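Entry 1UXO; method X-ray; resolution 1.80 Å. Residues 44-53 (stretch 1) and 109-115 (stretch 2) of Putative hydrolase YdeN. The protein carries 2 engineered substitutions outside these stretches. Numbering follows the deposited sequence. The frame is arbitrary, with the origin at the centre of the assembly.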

# COMPACT_ATOMS: atom_id res chain seq x y z
N PRO A 44 4.96 -14.48 -5.58
CA PRO A 44 3.65 -13.81 -5.52
C PRO A 44 2.47 -14.81 -5.63
O PRO A 44 1.37 -14.49 -5.19
CB PRO A 44 3.72 -12.81 -6.68
CG PRO A 44 4.68 -13.41 -7.63
CD PRO A 44 5.74 -14.04 -6.75
N LEU A 45 2.70 -16.01 -6.15
CA LEU A 45 1.61 -17.03 -6.16
C LEU A 45 1.40 -17.79 -4.85
O LEU A 45 0.31 -18.36 -4.63
CB LEU A 45 1.80 -18.02 -7.29
CG LEU A 45 1.86 -17.49 -8.72
CD1 LEU A 45 2.12 -18.70 -9.64
CD2 LEU A 45 0.59 -16.82 -9.11
N GLN A 46 2.42 -17.83 -4.00
CA GLN A 46 2.33 -18.42 -2.66
C GLN A 46 3.12 -17.58 -1.68
O GLN A 46 4.20 -17.96 -1.16
CB GLN A 46 2.90 -19.84 -2.62
CG GLN A 46 2.17 -20.82 -3.46
CD GLN A 46 2.82 -22.20 -3.47
OE1 GLN A 46 2.56 -23.03 -2.58
NE2 GLN A 46 3.67 -22.45 -4.48
N PRO A 47 2.60 -16.40 -1.42
CA PRO A 47 3.36 -15.44 -0.62
C PRO A 47 3.42 -15.79 0.87
O PRO A 47 2.48 -16.33 1.40
CB PRO A 47 2.56 -14.14 -0.80
CG PRO A 47 1.26 -14.53 -1.20
CD PRO A 47 1.30 -15.87 -1.84
N ARG A 48 4.54 -15.43 1.49
CA ARG A 48 4.85 -15.71 2.89
C ARG A 48 5.28 -14.38 3.47
O ARG A 48 6.12 -13.72 2.92
CB ARG A 48 6.01 -16.72 3.03
CG ARG A 48 5.71 -18.09 2.39
CD ARG A 48 4.35 -18.69 2.80
NE ARG A 48 4.20 -18.81 4.26
CZ ARG A 48 4.85 -19.70 5.02
NH1 ARG A 48 5.71 -20.56 4.47
NH2 ARG A 48 4.65 -19.74 6.33
N LEU A 49 4.63 -14.00 4.57
CA LEU A 49 4.89 -12.72 5.23
C LEU A 49 6.35 -12.51 5.55
O LEU A 49 6.88 -11.41 5.31
CB LEU A 49 4.06 -12.59 6.51
CG LEU A 49 4.25 -11.35 7.41
CD1 LEU A 49 3.90 -10.09 6.63
CD2 LEU A 49 3.42 -11.42 8.68
N GLU A 50 6.99 -13.51 6.15
CA GLU A 50 8.40 -13.32 6.53
C GLU A 50 9.30 -12.99 5.34
O GLU A 50 10.16 -12.18 5.45
CB GLU A 50 8.97 -14.49 7.37
CG GLU A 50 8.27 -14.57 8.71
CD GLU A 50 8.29 -13.28 9.54
OE1 GLU A 50 9.39 -12.62 9.62
OE2 GLU A 50 7.21 -12.93 10.11
N ASP A 51 9.04 -13.60 4.18
CA ASP A 51 9.84 -13.34 2.99
C ASP A 51 9.52 -11.95 2.41
O ASP A 51 10.40 -11.27 1.98
CB ASP A 51 9.64 -14.41 1.94
CG ASP A 51 10.09 -15.79 2.43
OD1 ASP A 51 11.09 -15.84 3.18
OD2 ASP A 51 9.49 -16.89 2.12
N TRP A 52 8.26 -11.53 2.46
CA TRP A 52 7.90 -10.18 1.99
C TRP A 52 8.60 -9.13 2.92
O TRP A 52 9.19 -8.12 2.41
CB TRP A 52 6.38 -10.00 1.93
CG TRP A 52 5.76 -10.61 0.73
CD1 TRP A 52 6.12 -11.78 0.11
CD2 TRP A 52 4.68 -10.06 -0.05
NE1 TRP A 52 5.33 -11.99 -0.99
CE2 TRP A 52 4.43 -10.96 -1.11
CE3 TRP A 52 3.88 -8.91 0.04
CZ2 TRP A 52 3.46 -10.74 -2.10
CZ3 TRP A 52 2.93 -8.68 -0.93
CH2 TRP A 52 2.72 -9.60 -2.00
N LEU A 53 8.53 -9.34 4.24
CA LEU A 53 9.23 -8.44 5.17
C LEU A 53 10.75 -8.40 4.95
O LEU A 53 11.35 -7.33 5.01
CB LEU A 53 8.91 -8.80 6.63
CG LEU A 53 7.44 -8.64 7.06
CD1 LEU A 53 7.27 -9.06 8.55
CD2 LEU A 53 6.92 -7.26 6.82
N GLN A 109 -8.33 -17.08 2.31
CA GLN A 109 -7.86 -17.48 3.63
C GLN A 109 -6.40 -18.00 3.62
O GLN A 109 -5.66 -17.91 4.63
CB GLN A 109 -8.90 -18.44 4.29
CG GLN A 109 -10.18 -17.70 4.72
CD GLN A 109 -11.24 -18.55 5.46
OE1 GLN A 109 -11.08 -19.72 5.56
NE2 GLN A 109 -12.31 -17.93 5.93
N MSE A 110 -5.93 -18.46 2.45
CA MSE A 110 -4.55 -18.85 2.25
C MSE A 110 -3.54 -17.74 2.58
O MSE A 110 -2.33 -18.00 2.73
CB MSE A 110 -4.33 -19.24 0.78
CG MSE A 110 -4.85 -18.17 -0.29
SE MSE A 110 -4.10 -18.71 -2.02
CE MSE A 110 -2.03 -18.52 -1.77
N LEU A 111 -4.02 -16.51 2.66
CA LEU A 111 -3.20 -15.33 2.93
C LEU A 111 -3.33 -14.87 4.39
O LEU A 111 -2.82 -13.79 4.74
CB LEU A 111 -3.60 -14.21 1.96
CG LEU A 111 -3.64 -14.46 0.45
CD1 LEU A 111 -4.00 -13.15 -0.31
CD2 LEU A 111 -2.30 -14.99 -0.04
N ASP A 112 -3.99 -15.67 5.24
CA ASP A 112 -4.25 -15.27 6.61
C ASP A 112 -3.04 -14.91 7.42
O ASP A 112 -3.17 -14.11 8.35
CB ASP A 112 -5.05 -16.34 7.38
CG ASP A 112 -6.54 -16.30 7.09
OD1 ASP A 112 -7.06 -15.39 6.41
OD2 ASP A 112 -7.32 -17.19 7.57
N GLU A 113 -1.87 -15.44 7.08
CA GLU A 113 -0.72 -15.18 7.91
C GLU A 113 -0.32 -13.71 7.85
O GLU A 113 0.30 -13.22 8.77
CB GLU A 113 0.45 -16.09 7.57
CG GLU A 113 1.21 -15.75 6.35
CD GLU A 113 2.36 -16.72 6.16
OE1 GLU A 113 2.25 -17.93 6.56
OE2 GLU A 113 3.36 -16.30 5.63
N PHE A 114 -0.70 -13.00 6.78
CA PHE A 114 -0.33 -11.58 6.62
C PHE A 114 -1.09 -10.65 7.58
O PHE A 114 -0.62 -9.57 7.86
CB PHE A 114 -0.56 -11.16 5.18
CG PHE A 114 0.57 -11.51 4.25
CD1 PHE A 114 1.47 -10.56 3.84
CD2 PHE A 114 0.77 -12.82 3.84
CE1 PHE A 114 2.47 -10.88 2.99
CE2 PHE A 114 1.76 -13.16 3.03
CZ PHE A 114 2.63 -12.20 2.59
N THR A 115 -2.26 -11.10 8.05
CA THR A 115 -3.12 -10.31 8.93
C THR A 115 -3.46 -10.95 10.26
O THR A 115 -4.22 -10.38 11.04
CB THR A 115 -4.45 -9.98 8.22
OG1 THR A 115 -5.10 -11.20 7.79
CG2 THR A 115 -4.22 -9.18 6.96
O HOH W 1 0.28 -18.03 0.80
O HOH W 2 5.81 -16.10 6.88

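Contact between the two stretches buries 445 Å², summed over both sides, and its chemistry changes along stretch 1. It begins peripherally at Leu-45, whose CA-to-CB bond points away from stretch 2; here the backbone does the touching, with Leu-45 O 3.7 Å from CE of Met-110, a selenomethionine.

Pro-47 is the first residue to point toward stretch 2. Its compact, buried ring packs CG against Leu-111 CD2 at 3.8 Å and CB against Phe-114 CZ at 3.9 Å, apolar on apolar. Its carbonyl, near the plane of the Phe-114 ring at the edge, is not left without a donor: a water donates to Pro-47 O (2.8 Å) and to Met-110 O (3.2 Å), linking the two backbones.

Arg-48, at the N-cap position, starts away from stretch 2, but three successive m rotamers (chi1 to chi3) fold the chain so that its guanidinium meets Glu-113 edge-on. The salt bridge pairs Arg-48 NE with Glu-113 OE2 at 3.0 Å, and Arg-48 NH2 donates to Glu-113 OE1, also at 3.0 Å; a weak bond from NE to OE1 (3.1 Å) adds to the fork.

The same carboxylate serves the helix start. Leu-49 N donates to Glu-113 OE2 at 2.8 Å (152°), and a water bridges Glu-50 N (2.9 Å) to Glu-113 OE2 (2.8 Å). An acidic side chain suits these backbone NH groups, which lack helical carbonyl partners.

Leu-49 also covers Phe-114: its CB lies 4.0 Å from the ring centroid, 2° off the normal, a CH-pi contact, while Leu-49 CD1 reaches Phe-114 CD1 at 3.7 Å. One turn on, buried Trp-52 receives the edge of Phe-114 on its face. The planes meet at 81°, and Trp-52 CE3 approaches Phe-114 CE1 to 3.8 Å.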